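Local coordinates for encapsidation protein (Lactococcus phage asccphi28, PDB 7JQP) that probably works as the ATPase of a five-subunit ring motor, using a P-loop NTPase (ASCE) fold to drive phage DNA into the capsid, at residues N48-V52 against P138-Y142; G58-D62 against F123-R128; K66-I70 against A108-I113; Y160-F165 against N195-L201. One frame throughout, in Å; residues are numbered along the deposited sequence.

Contact 1. Residues N48-V52 against P138-Y142; sequences NVSMV and PDVKY
V52 and V140 meet methyl to methyl at the inner end of two neighbouring parallel strands, CG2 of V52 lying 3.6 Å from CG1 of V140 with the side chains crossing at about a right angle. A chi1 of -174° puts CG1 of V140 anti to its backbone N, which turns this methyl to V52 and leaves it beside the carbonyl oxygen of S50. On the opposite face of the sheet, CG of the selenomethionine M51 approaches CB of Y142 at 4.0 Å. Three backbone hydrogen bonds hold this compact part: S50 N to D139 O, K141 N to S50 O (3.1 Å) and V52 N to Y142 O (3.0 Å). The register slips by one residue between the pairs S50–V140 and M51–Y142, a beta bulge with K141 as the extra residue. Toward the solvent the fit slackens. V49 CB rests 3.8 Å from K141 CB, but the lysine then runs out, extended, to a salt bridge with D43. The exposed N48 offers ND2 to OD2 of D139 at 4.0 Å, too far for a hydrogen bond. Strand 50-55 lies between strands 118-125 and 140-145, and S50 OG reaches across to C119 O of the former; helix 32-46 packs on the M51 and Y142 face, while I175 of helix 164-175 packs on V52 and V140.

Contact 2. Residues G58-D62 against F123-R128; sequences GVEID and FIALSR
R128 lays its guanidinium over G58 and grips D62, so that one arginine touches two residues a turn apart. The chain is extended from CG to NE, which carries the flat group across until G58 CA sits over one face, 3.3 Å from NH2 and offset toward the rim. The salt bridge from NH2 to D62 OD2 (3.0 Å) lies almost in the guanidinium plane, yet it meets the carboxylate from above, 40° out of its plane. Deeper in, I61 points to the strand: a chi1 of -73° sets CG2 anti to the backbone N and 3.8 Å from F123 CB. F123 gives the helix little more than its CB, since its ring swings away to a cation-pi contact with K66 and an edge-to-face contact with F69. A125 CB abuts G58 N at 3.7 Å, while S127 OG is hydrogen-bonded to R56 O. Helix 58-62 directly follows strand 50-55 and runs nearly antiparallel to strand 118-125, their local axes 7.7 Å apart; the far side of that strand, through I124, faces helix 164-175.

Contact 3. Residues K66-I70 against A108-I113; sequences KNNFI and AIRNKI
I113 brings CD1 against F69, 3.6 Å from the phenylalanine CB and oblique to its ring, the two side chains crossing at about a right angle. The same methyl lies 3.6 Å from K66 O, while the other branch, CG2, reaches I70 CD1 at 4.2 Å; one isoleucine thus touches K66, F69 and I70. F69 has CG anti to its backbone N (chi1 -165°), which sends the ring past I113 to an edge-to-face contact with Y53. Nearer the surface, K66 bends at chi2 and chi4 and passes over the hairpin tip, its CG 3.8 Å from R110 O. Its NZ stays 3.7 Å from N111 OD1, too long for a hydrogen bond, and is instead bonded to I61 O. N67 turns OD1 back to A108 CB, at 3.4 Å. No hydrogen bond joins the two segments, which meet mainly by packing. The partner is a beta hairpin with a two-residue loop: I109 and K112 pair through both backbone bonds, N of I109 to O of K112 and N of K112 to O of I109, around R110 and N111. R110 (phi 60°, psi -131°), followed by N111 in the right-handed helical region, gives a type II' turn, a classic tight link between antiparallel strands, here 102-109 and 112-115.

Contact 4. Residues Y160-F165 against N195-L201; sequences YIRNEF and NPIFAGL
The rings of Y160 and F165 each carry an aliphatic carbon over the centre of one face, from P196 and G200. P196 sets CD above the Y160 ring, 3.4 Å from the centroid and 11° off the ring normal, and G200 brings CA over F165 at 3.5 Å from the centroid, only 6° off the normal; both are CH-pi contacts. Having no side chain, G200 lets the phenylalanine lie directly on the helix backbone. Around F165 the approach is oblique: the carbonyl oxygens of P196 and I197 and the amide of L201 lie near the ring, while L201 CD2 stands 4.0 Å from CZ. I197 turns at both torsions (chi2 -54°), folding CD1 back to 3.8 Å from F165 CD1 and beside the carboxylate of E164. The phenol of Y160 extends past the proline, its OH 3.4 Å from N195 CB and weakly hydrogen-bonded to I150 N.

Several polar groups have partners in their own segment or outside. E164 OE1 accepts from I161 N at 2.8 Å, nearly along its C-O axis, and OE2 forms a salt bridge with R56. N195 is the N-cap of helix 196-201, its OD1 accepting from F198 N. From the second subunit, another copy of the protein, N245 donates to G200 O and L241 packs on L201. With no hydrogen bond between the two segments, cohesion rests on dispersion and CH-pi contacts, while the buried carboxylate of E164, placed against I197, is probably kept ionised by R56 and the I161 amide.

Contacts 1, 2 and 3 share the large mixed sheet and touch one another. V52 CG1 of contact 1 packs 3.4 Å from I124 CD1 of contact 2, and the selenium of M51 lies 4.0 Å from F69 CE2 of contact 3. Contacts 2 and 3 are joined more firmly, by a probable hydrogen bond from F123 N to N111 O (3.0 Å) and by packing of F123 CE2 on I113 CD1 (3.7 Å). F69 touches the probable P-loop, so the loop of contact 3 borders the likely nucleotide site, with M51 and F123 close by. Contact 4 stands apart from contact 3, centres about 28 Å away, but meets contact 2 where I161 CD1 packs on L126 CB.

Contact 1. Residues N48-V52 against P138-Y142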
loop_
_atom_site.group_PDB
_atom_site.type_symbol
_atom_site.label_atom_id
_atom_site.label_comp_id
_atom_site.label_asym_id
_atom_site.label_seq_id
_atom_site.Cartn_x
_atom_site.Cartn_y
_atom_site.Cartn_z
ATOM N N ASN A 48 -19.936 -31.946 9.044
ATOM C CA ASN A 48 -20.586 -30.886 8.272
ATOM C C ASN A 48 -20.680 -29.587 9.068
ATOM O O ASN A 48 -21.680 -28.867 9.004
ATOM C CB ASN A 48 -21.975 -31.327 7.802
ATOM C CG ASN A 48 -22.178 -31.135 6.314
ATOM O OD1 ASN A 48 -21.725 -31.947 5.507
ATOM N ND2 ASN A 48 -22.862 -30.059 5.942
ATOM N N VAL A 49 -19.628 -29.272 9.813
ATOM C CA VAL A 49 -19.556 -28.038 10.581
ATOM C C VAL A 49 -18.304 -27.284 10.160
ATOM O O VAL A 49 -17.243 -27.882 9.954
ATOM C CB VAL A 49 -19.558 -28.310 12.101
ATOM C CG1 VAL A 49 -20.965 -28.642 12.571
ATOM C CG2 VAL A 49 -18.614 -29.449 12.448
ATOM N N SER A 50 -18.422 -25.969 10.068
ATOM C CA SER A 50 -17.318 -25.118 9.661
ATOM C C SER A 50 -16.653 -24.522 10.895
ATOM O O SER A 50 -17.126 -24.663 12.025
ATOM C CB SER A 50 -17.803 -24.006 8.724
ATOM O OG SER A 50 -18.486 -24.542 7.605
HETATM N N MSE A 51 -15.529 -23.862 10.661
HETATM C CA MSE A 51 -14.779 -23.220 11.726
HETATM C C MSE A 51 -14.459 -21.799 11.303
HETATM O O MSE A 51 -14.364 -21.495 10.114
HETATM C CB MSE A 51 -13.495 -23.985 12.030
HETATM C CG MSE A 51 -12.635 -23.367 13.120
HETATM SE SE MSE A 51 -10.803 -24.042 13.041
HETATM C CE MSE A 51 -10.282 -23.745 14.892
ATOM N N VAL A 52 -14.282 -20.931 12.289
ATOM C CA VAL A 52 -13.899 -19.548 12.064
ATOM C C VAL A 52 -12.651 -19.252 12.882
ATOM O O VAL A 52 -12.641 -19.450 14.102
ATOM C CB VAL A 52 -15.042 -18.591 12.437
ATOM C CG1 VAL A 52 -14.513 -17.196 12.487
ATOM C CG2 VAL A 52 -16.174 -18.686 11.430
ATOM N N PRO A 138 -23.137 -20.585 7.432
ATOM C CA PRO A 138 -24.216 -21.554 7.704
ATOM C C PRO A 138 -23.997 -22.473 8.901
ATOM O O PRO A 138 -24.875 -22.533 9.774
ATOM C CB PRO A 138 -24.305 -22.343 6.383
ATOM C CG PRO A 138 -23.746 -21.416 5.345
ATOM C CD PRO A 138 -22.644 -20.672 6.044
ATOM N N ASP A 139 -22.900 -23.225 8.960
ATOM C CA ASP A 139 -22.760 -24.302 9.948
ATOM C C ASP A 139 -21.486 -24.182 10.782
ATOM O O ASP A 139 -20.689 -25.122 10.879
ATOM C CB ASP A 139 -22.853 -25.667 9.271
ATOM C CG ASP A 139 -24.153 -25.845 8.502
ATOM O OD1 ASP A 139 -25.189 -25.300 8.944
ATOM O OD2 ASP A 139 -24.143 -26.530 7.458
ATOM N N VAL A 140 -21.228 -23.003 11.344
ATOM C CA VAL A 140 -20.040 -22.792 12.173
ATOM C C VAL A 140 -20.287 -23.332 13.580
ATOM O O VAL A 140 -21.232 -22.917 14.257
ATOM C CB VAL A 140 -19.664 -21.304 12.211
ATOM C CG1 VAL A 140 -18.355 -21.102 12.957
ATOM C CG2 VAL A 140 -19.581 -20.750 10.806
ATOM N N LYS A 141 -19.411 -24.238 14.033
ATOM C CA LYS A 141 -19.498 -24.799 15.375
ATOM C C LYS A 141 -18.354 -24.355 16.278
ATOM O O LYS A 141 -18.497 -24.415 17.504
ATOM C CB LYS A 141 -19.499 -26.336 15.322
ATOM C CG LYS A 141 -19.578 -27.019 16.689
ATOM C CD LYS A 141 -19.372 -28.532 16.587
ATOM C CE LYS A 141 -19.592 -29.217 17.930
ATOM N NZ LYS A 141 -19.201 -30.654 17.902
ATOM N N TYR A 142 -17.238 -23.904 15.709
ATOM C CA TYR A 142 -16.063 -23.518 16.476
ATOM C C TYR A 142 -15.652 -22.107 16.081
ATOM O O TYR A 142 -15.605 -21.781 14.891
ATOM C CB TYR A 142 -14.892 -24.474 16.230
ATOM C CG TYR A 142 -15.113 -25.904 16.673
ATOM C CD1 TYR A 142 -14.796 -26.312 17.962
ATOM C CD2 TYR A 142 -15.628 -26.850 15.796
ATOM C CE1 TYR A 142 -14.988 -27.622 18.367
ATOM C CE2 TYR A 142 -15.825 -28.159 16.191
ATOM C CZ TYR A 142 -15.506 -28.540 17.476
ATOM O OH TYR A 142 -15.707 -29.847 17.864
#

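Contact 2. Residues G58-D62 against F123-R128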
loop_
_atom_site.group_PDB
_atom_site.type_symbol
_atom_site.label_atom_id
_atom_site.label_comp_id
_atom_site.label_asym_id
_atom_site.label_seq_id
_atom_site.Cartn_x
_atom_site.Cartn_y
_atom_site.Cartn_z
ATOM N N GLY A 58 -6.409 -7.015 10.561
ATOM C CA GLY A 58 -6.338 -7.615 9.240
ATOM C C GLY A 58 -4.949 -8.112 8.896
ATOM O O GLY A 58 -4.792 -9.172 8.283
ATOM N N VAL A 59 -3.918 -7.360 9.291
ATOM C CA VAL A 59 -2.550 -7.766 8.986
ATOM C C VAL A 59 -2.256 -9.136 9.581
ATOM O O VAL A 59 -1.529 -9.945 8.989
ATOM C CB VAL A 59 -1.553 -6.708 9.496
ATOM C CG1 VAL A 59 -1.833 -5.357 8.855
ATOM C CG2 VAL A 59 -1.611 -6.609 11.016
ATOM N N GLU A 60 -2.820 -9.426 10.755
ATOM C CA GLU A 60 -2.601 -10.730 11.375
ATOM C C GLU A 60 -3.067 -11.863 10.471
ATOM O O GLU A 60 -2.452 -12.935 10.443
ATOM C CB GLU A 60 -3.319 -10.793 12.723
ATOM C CG GLU A 60 -3.018 -9.600 13.618
ATOM C CD GLU A 60 -3.190 -9.904 15.093
ATOM O OE1 GLU A 60 -2.528 -10.837 15.594
ATOM O OE2 GLU A 60 -3.980 -9.196 15.752
ATOM N N ILE A 61 -4.132 -11.637 9.706
ATOM C CA ILE A 61 -4.635 -12.652 8.785
ATOM C C ILE A 61 -3.978 -12.542 7.419
ATOM O O ILE A 61 -3.661 -13.559 6.797
ATOM C CB ILE A 61 -6.173 -12.549 8.689
ATOM C CG1 ILE A 61 -6.771 -13.076 9.997
ATOM C CG2 ILE A 61 -6.703 -13.301 7.480
ATOM C CD1 ILE A 61 -8.256 -13.103 10.026
ATOM N N ASP A 62 -3.776 -11.322 6.924
ATOM C CA ASP A 62 -3.151 -11.164 5.616
ATOM C C ASP A 62 -1.761 -11.786 5.601
ATOM O O ASP A 62 -1.368 -12.424 4.617
ATOM C CB ASP A 62 -3.096 -9.684 5.240
ATOM C CG ASP A 62 -4.462 -9.122 4.883
ATOM O OD1 ASP A 62 -5.414 -9.916 4.715
ATOM O OD2 ASP A 62 -4.587 -7.886 4.766
ATOM N N PHE A 123 -11.424 -17.164 7.871
ATOM C CA PHE A 123 -10.514 -16.215 8.498
ATOM C C PHE A 123 -11.166 -14.840 8.504
ATOM O O PHE A 123 -11.576 -14.336 7.453
ATOM C CB PHE A 123 -9.171 -16.200 7.766
ATOM C CG PHE A 123 -8.423 -17.507 7.866
ATOM C CD1 PHE A 123 -7.611 -17.777 8.955
ATOM C CD2 PHE A 123 -8.552 -18.472 6.880
ATOM C CE1 PHE A 123 -6.932 -18.978 9.052
ATOM C CE2 PHE A 123 -7.875 -19.674 6.974
ATOM C CZ PHE A 123 -7.065 -19.928 8.063
ATOM N N ILE A 124 -11.276 -14.252 9.696
ATOM C CA ILE A 124 -11.947 -12.977 9.907
ATOM C C ILE A 124 -11.100 -12.101 10.813
ATOM O O ILE A 124 -10.418 -12.584 11.720
ATOM C CB ILE A 124 -13.336 -13.154 10.558
ATOM C CG1 ILE A 124 -14.172 -14.179 9.815
ATOM C CG2 ILE A 124 -14.049 -11.811 10.707
ATOM C CD1 ILE A 124 -15.407 -14.534 10.579
ATOM N N ALA A 125 -11.207 -10.795 10.604
ATOM C CA ALA A 125 -10.499 -9.809 11.403
ATOM C C ALA A 125 -11.515 -8.962 12.152
ATOM O O ALA A 125 -12.476 -8.464 11.557
ATOM C CB ALA A 125 -9.612 -8.928 10.520
ATOM N N LEU A 126 -11.307 -8.818 13.460
ATOM C CA LEU A 126 -12.241 -8.051 14.274
ATOM C C LEU A 126 -12.348 -6.616 13.781
ATOM O O LEU A 126 -13.411 -5.998 13.901
ATOM C CB LEU A 126 -11.791 -8.099 15.732
ATOM C CG LEU A 126 -12.836 -7.902 16.826
ATOM C CD1 LEU A 126 -14.088 -8.721 16.598
ATOM C CD2 LEU A 126 -12.194 -8.258 18.170
ATOM N N SER A 127 -11.269 -6.076 13.209
ATOM C CA SER A 127 -11.325 -4.731 12.649
ATOM C C SER A 127 -12.357 -4.646 11.531
ATOM O O SER A 127 -13.052 -3.633 11.392
ATOM C CB SER A 127 -9.949 -4.325 12.124
ATOM O OG SER A 127 -8.932 -5.108 12.719
ATOM N N ARG A 128 -12.467 -5.697 10.725
ATOM C CA ARG A 128 -13.404 -5.742 9.612
ATOM C C ARG A 128 -14.719 -6.413 9.988
ATOM O O ARG A 128 -15.583 -6.586 9.122
ATOM C CB ARG A 128 -12.762 -6.491 8.435
ATOM C CG ARG A 128 -11.303 -6.113 8.186
ATOM C CD ARG A 128 -10.608 -7.081 7.228
ATOM N NE ARG A 128 -9.241 -6.655 6.928
ATOM C CZ ARG A 128 -8.320 -7.423 6.350
ATOM N NH1 ARG A 128 -8.608 -8.672 6.007
ATOM N NH2 ARG A 128 -7.106 -6.942 6.118
#

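Contact 3. Residues K66-I70 against A108-I113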
loop_
_atom_site.group_PDB
_atom_site.type_symbol
_atom_site.label_atom_id
_atom_site.label_comp_id
_atom_site.label_asym_id
_atom_site.label_seq_id
_atom_site.Cartn_x
_atom_site.Cartn_y
_atom_site.Cartn_z
ATOM N N LYS A 66 -2.402 -19.486 5.410
ATOM C CA LYS A 66 -3.548 -20.383 5.543
ATOM C C LYS A 66 -3.197 -21.805 5.120
ATOM O O LYS A 66 -3.757 -22.769 5.658
ATOM C CB LYS A 66 -4.758 -19.870 4.754
ATOM C CG LYS A 66 -4.826 -18.356 4.637
ATOM C CD LYS A 66 -4.892 -17.739 6.028
ATOM C CE LYS A 66 -5.494 -16.347 6.028
ATOM N NZ LYS A 66 -4.948 -15.460 4.968
ATOM N N ASN A 67 -2.285 -21.954 4.155
ATOM C CA ASN A 67 -1.943 -23.282 3.658
ATOM C C ASN A 67 -1.437 -24.178 4.784
ATOM O O ASN A 67 -1.695 -25.388 4.790
ATOM C CB ASN A 67 -0.891 -23.177 2.555
ATOM C CG ASN A 67 -1.313 -22.253 1.432
ATOM O OD1 ASN A 67 -2.468 -22.254 1.009
ATOM N ND2 ASN A 67 -0.375 -21.449 0.949
ATOM N N ASN A 68 -0.702 -23.608 5.742
ATOM C CA ASN A 68 -0.141 -24.386 6.838
ATOM C C ASN A 68 -1.031 -24.384 8.075
ATOM O O ASN A 68 -0.596 -24.832 9.142
ATOM C CB ASN A 68 1.253 -23.878 7.219
ATOM C CG ASN A 68 2.216 -23.884 6.049
ATOM O OD1 ASN A 68 1.893 -24.376 4.971
ATOM N ND2 ASN A 68 3.441 -23.426 6.289
ATOM N N PHE A 69 -2.264 -23.887 7.956
ATOM C CA PHE A 69 -3.205 -23.950 9.071
ATOM C C PHE A 69 -3.487 -25.398 9.445
ATOM O O PHE A 69 -3.566 -25.743 10.630
ATOM C CB PHE A 69 -4.493 -23.223 8.687
ATOM C CG PHE A 69 -5.392 -22.904 9.851
ATOM C CD1 PHE A 69 -5.020 -21.949 10.782
ATOM C CD2 PHE A 69 -6.606 -23.547 10.007
ATOM C CE1 PHE A 69 -5.843 -21.640 11.847
ATOM C CE2 PHE A 69 -7.431 -23.247 11.075
ATOM C CZ PHE A 69 -7.049 -22.291 11.995
ATOM N N ILE A 70 -3.631 -26.260 8.440
ATOM C CA ILE A 70 -3.734 -27.706 8.605
ATOM C C ILE A 70 -2.468 -28.315 8.014
ATOM O O ILE A 70 -2.131 -28.046 6.855
ATOM C CB ILE A 70 -4.982 -28.246 7.887
ATOM C CG1 ILE A 70 -6.251 -27.606 8.454
ATOM C CG2 ILE A 70 -5.035 -29.767 8.025
ATOM C CD1 ILE A 70 -7.519 -27.983 7.702
ATOM N N ALA A 108 -6.826 -24.398 0.163
ATOM C CA ALA A 108 -6.896 -23.081 0.782
ATOM C C ALA A 108 -6.873 -22.009 -0.297
ATOM O O ALA A 108 -5.892 -21.894 -1.041
ATOM C CB ALA A 108 -5.743 -22.875 1.765
ATOM N N ILE A 109 -7.947 -21.229 -0.381
ATOM C CA ILE A 109 -8.060 -20.137 -1.340
ATOM C C ILE A 109 -8.540 -18.897 -0.600
ATOM O O ILE A 109 -9.580 -18.929 0.067
ATOM C CB ILE A 109 -9.012 -20.472 -2.506
ATOM C CG1 ILE A 109 -8.566 -21.762 -3.196
ATOM C CG2 ILE A 109 -9.076 -19.310 -3.487
ATOM C CD1 ILE A 109 -9.429 -22.166 -4.378
ATOM N N ARG A 110 -7.787 -17.807 -0.726
ATOM C CA ARG A 110 -8.156 -16.510 -0.152
ATOM C C ARG A 110 -8.286 -16.687 1.359
ATOM O O ARG A 110 -7.372 -17.249 1.982
ATOM C CB ARG A 110 -9.405 -16.000 -0.865
ATOM C CG ARG A 110 -9.149 -15.474 -2.264
ATOM C CD ARG A 110 -10.445 -15.151 -2.990
ATOM N NE ARG A 110 -10.189 -14.528 -4.286
ATOM C CZ ARG A 110 -9.732 -15.178 -5.351
ATOM N NH1 ARG A 110 -9.470 -16.476 -5.281
ATOM N NH2 ARG A 110 -9.530 -14.527 -6.488
ATOM N N ASN A 111 -9.368 -16.226 1.978
ATOM C CA ASN A 111 -9.571 -16.285 3.416
ATOM C C ASN A 111 -10.357 -17.515 3.846
ATOM O O ASN A 111 -10.919 -17.526 4.947
ATOM C CB ASN A 111 -10.289 -15.007 3.860
ATOM C CG ASN A 111 -9.341 -13.835 4.056
ATOM O OD1 ASN A 111 -8.144 -13.934 3.784
ATOM N ND2 ASN A 111 -9.896 -12.686 4.432
ATOM N N LYS A 112 -10.401 -18.551 3.009
ATOM C CA LYS A 112 -11.149 -19.759 3.315
ATOM C C LYS A 112 -10.268 -20.982 3.099
ATOM O O LYS A 112 -9.355 -20.972 2.270
ATOM C CB LYS A 112 -12.399 -19.870 2.430
ATOM C CG LYS A 112 -13.357 -18.696 2.559
ATOM C CD LYS A 112 -14.615 -18.912 1.733
ATOM C CE LYS A 112 -15.560 -17.725 1.848
ATOM N NZ LYS A 112 -16.848 -17.962 1.138
ATOM N N ILE A 113 -10.567 -22.042 3.842
ATOM C CA ILE A 113 -9.965 -23.355 3.647
ATOM C C ILE A 113 -11.096 -24.313 3.306
ATOM O O ILE A 113 -12.123 -24.331 3.997
ATOM C CB ILE A 113 -9.215 -23.828 4.903
ATOM C CG1 ILE A 113 -7.935 -23.019 5.103
ATOM C CG2 ILE A 113 -8.887 -25.313 4.771
ATOM C CD1 ILE A 113 -7.236 -23.309 6.417
#

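Contact 4. Residues Y160-F165 against N195-L201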
loop_
_atom_site.group_PDB
_atom_site.type_symbol
_atom_site.label_atom_id
_atom_site.label_comp_id
_atom_site.label_asym_id
_atom_site.label_seq_id
_atom_site.Cartn_x
_atom_site.Cartn_y
_atom_site.Cartn_z
ATOM N N TYR A 160 -6.102 -2.035 20.934
ATOM C CA TYR A 160 -7.383 -2.724 20.935
ATOM C C TYR A 160 -8.404 -1.907 20.152
ATOM O O TYR A 160 -8.303 -0.681 20.047
ATOM C CB TYR A 160 -7.861 -2.950 22.368
ATOM C CG TYR A 160 -6.955 -3.852 23.176
ATOM C CD1 TYR A 160 -6.002 -3.326 24.038
ATOM C CD2 TYR A 160 -7.049 -5.234 23.072
ATOM C CE1 TYR A 160 -5.170 -4.151 24.776
ATOM C CE2 TYR A 160 -6.223 -6.065 23.804
ATOM C CZ TYR A 160 -5.286 -5.519 24.654
ATOM O OH TYR A 160 -4.461 -6.348 25.382
ATOM N N ILE A 161 -9.403 -2.597 19.605
ATOM C CA ILE A 161 -10.413 -1.914 18.809
ATOM C C ILE A 161 -11.343 -1.129 19.728
ATOM O O ILE A 161 -11.577 -1.502 20.887
ATOM C CB ILE A 161 -11.203 -2.913 17.946
ATOM C CG1 ILE A 161 -10.247 -3.793 17.141
ATOM C CG2 ILE A 161 -12.145 -2.175 17.001
ATOM C CD1 ILE A 161 -10.925 -4.937 16.432
ATOM N N ARG A 162 -11.864 -0.017 19.216
ATOM C CA ARG A 162 -12.816 0.778 19.979
ATOM C C ARG A 162 -14.059 -0.050 20.269
ATOM O O ARG A 162 -14.666 -0.618 19.358
ATOM C CB ARG A 162 -13.188 2.041 19.203
ATOM C CG ARG A 162 -11.993 2.839 18.706
ATOM N N ASN A 163 -14.437 -0.120 21.546
ATOM C CA ASN A 163 -15.575 -0.930 21.977
ATOM C C ASN A 163 -15.428 -2.361 21.460
ATOM O O ASN A 163 -16.358 -2.955 20.911
ATOM C CB ASN A 163 -16.892 -0.303 21.517
ATOM C CG ASN A 163 -18.076 -0.753 22.351
ATOM O OD1 ASN A 163 -17.912 -1.363 23.411
ATOM N ND2 ASN A 163 -19.278 -0.445 21.882
ATOM N N GLU A 164 -14.229 -2.913 21.650
ATOM C CA GLU A 164 -13.898 -4.201 21.050
ATOM C C GLU A 164 -14.868 -5.293 21.483
ATOM O O GLU A 164 -15.325 -6.086 20.651
ATOM C CB GLU A 164 -12.461 -4.585 21.406
ATOM C CG GLU A 164 -12.103 -6.019 21.075
ATOM C CD GLU A 164 -10.618 -6.204 20.833
ATOM O OE1 GLU A 164 -9.991 -5.297 20.241
ATOM O OE2 GLU A 164 -10.070 -7.252 21.237
ATOM N N PHE A 165 -15.193 -5.361 22.776
ATOM C CA PHE A 165 -16.017 -6.471 23.243
ATOM C C PHE A 165 -17.416 -6.420 22.643
ATOM O O PHE A 165 -18.001 -7.466 22.336
ATOM C CB PHE A 165 -16.101 -6.485 24.765
ATOM C CG PHE A 165 -16.262 -7.864 25.335
ATOM C CD1 PHE A 165 -15.180 -8.725 25.400
ATOM C CD2 PHE A 165 -17.492 -8.307 25.790
ATOM C CE1 PHE A 165 -15.317 -9.998 25.915
ATOM C CE2 PHE A 165 -17.636 -9.580 26.310
ATOM C CZ PHE A 165 -16.548 -10.426 26.372
ATOM N N ASN A 195 -7.066 -4.942 29.911
ATOM C CA ASN A 195 -7.377 -5.220 28.517
ATOM C C ASN A 195 -8.880 -5.392 28.344
ATOM O O ASN A 195 -9.561 -5.886 29.250
ATOM C CB ASN A 195 -6.647 -6.479 28.031
ATOM C CG ASN A 195 -7.118 -7.737 28.732
ATOM O OD1 ASN A 195 -8.139 -8.317 28.363
ATOM N ND2 ASN A 195 -6.379 -8.165 29.751
ATOM N N PRO A 196 -9.427 -4.994 27.192
ATOM C CA PRO A 196 -10.894 -5.026 27.042
ATOM C C PRO A 196 -11.508 -6.412 27.114
ATOM O O PRO A 196 -12.592 -6.571 27.691
ATOM C CB PRO A 196 -11.112 -4.391 25.656
ATOM C CG PRO A 196 -9.822 -4.645 24.923
ATOM C CD PRO A 196 -8.753 -4.505 25.973
ATOM N N ILE A 197 -10.846 -7.428 26.553
ATOM C CA ILE A 197 -11.426 -8.768 26.550
ATOM C C ILE A 197 -11.617 -9.275 27.973
ATOM O O ILE A 197 -12.664 -9.844 28.307
ATOM C CB ILE A 197 -10.560 -9.730 25.717
ATOM C CG1 ILE A 197 -10.473 -9.264 24.260
ATOM C CG2 ILE A 197 -11.130 -11.144 25.785
ATOM C CD1 ILE A 197 -11.823 -9.033 23.590
ATOM N N PHE A 198 -10.615 -9.084 28.837
ATOM C CA PHE A 198 -10.769 -9.536 30.215
ATOM C C PHE A 198 -11.885 -8.768 30.918
ATOM O O PHE A 198 -12.571 -9.322 31.785
ATOM C CB PHE A 198 -9.468 -9.408 30.999
ATOM C CG PHE A 198 -8.566 -10.611 30.873
ATOM C CD1 PHE A 198 -8.576 -11.383 29.722
ATOM C CD2 PHE A 198 -7.764 -11.011 31.930
ATOM C CE1 PHE A 198 -7.763 -12.490 29.605
ATOM C CE2 PHE A 198 -6.956 -12.127 31.821
ATOM C CZ PHE A 198 -6.958 -12.869 30.658
ATOM N N ALA A 199 -12.071 -7.490 30.572
ATOM C CA ALA A 199 -13.120 -6.700 31.207
ATOM C C ALA A 199 -14.504 -7.189 30.796
ATOM O O ALA A 199 -15.378 -7.399 31.646
ATOM C CB ALA A 199 -12.950 -5.221 30.852
ATOM N N GLY A 200 -14.714 -7.405 29.496
ATOM C CA GLY A 200 -16.009 -7.881 29.035
ATOM C C GLY A 200 -16.388 -9.218 29.641
ATOM O O GLY A 200 -17.541 -9.435 30.022
ATOM N N LEU A 201 -15.422 -10.131 29.738
ATOM C CA LEU A 201 -15.690 -11.417 30.367
ATOM C C LEU A 201 -16.042 -11.243 31.836
ATOM O O LEU A 201 -16.837 -12.018 32.383
ATOM C CB LEU A 201 -14.475 -12.330 30.227
ATOM C CG LEU A 201 -14.196 -12.912 28.842
ATOM C CD1 LEU A 201 -12.935 -13.768 28.881
ATOM C CD2 LEU A 201 -15.379 -13.719 28.338
#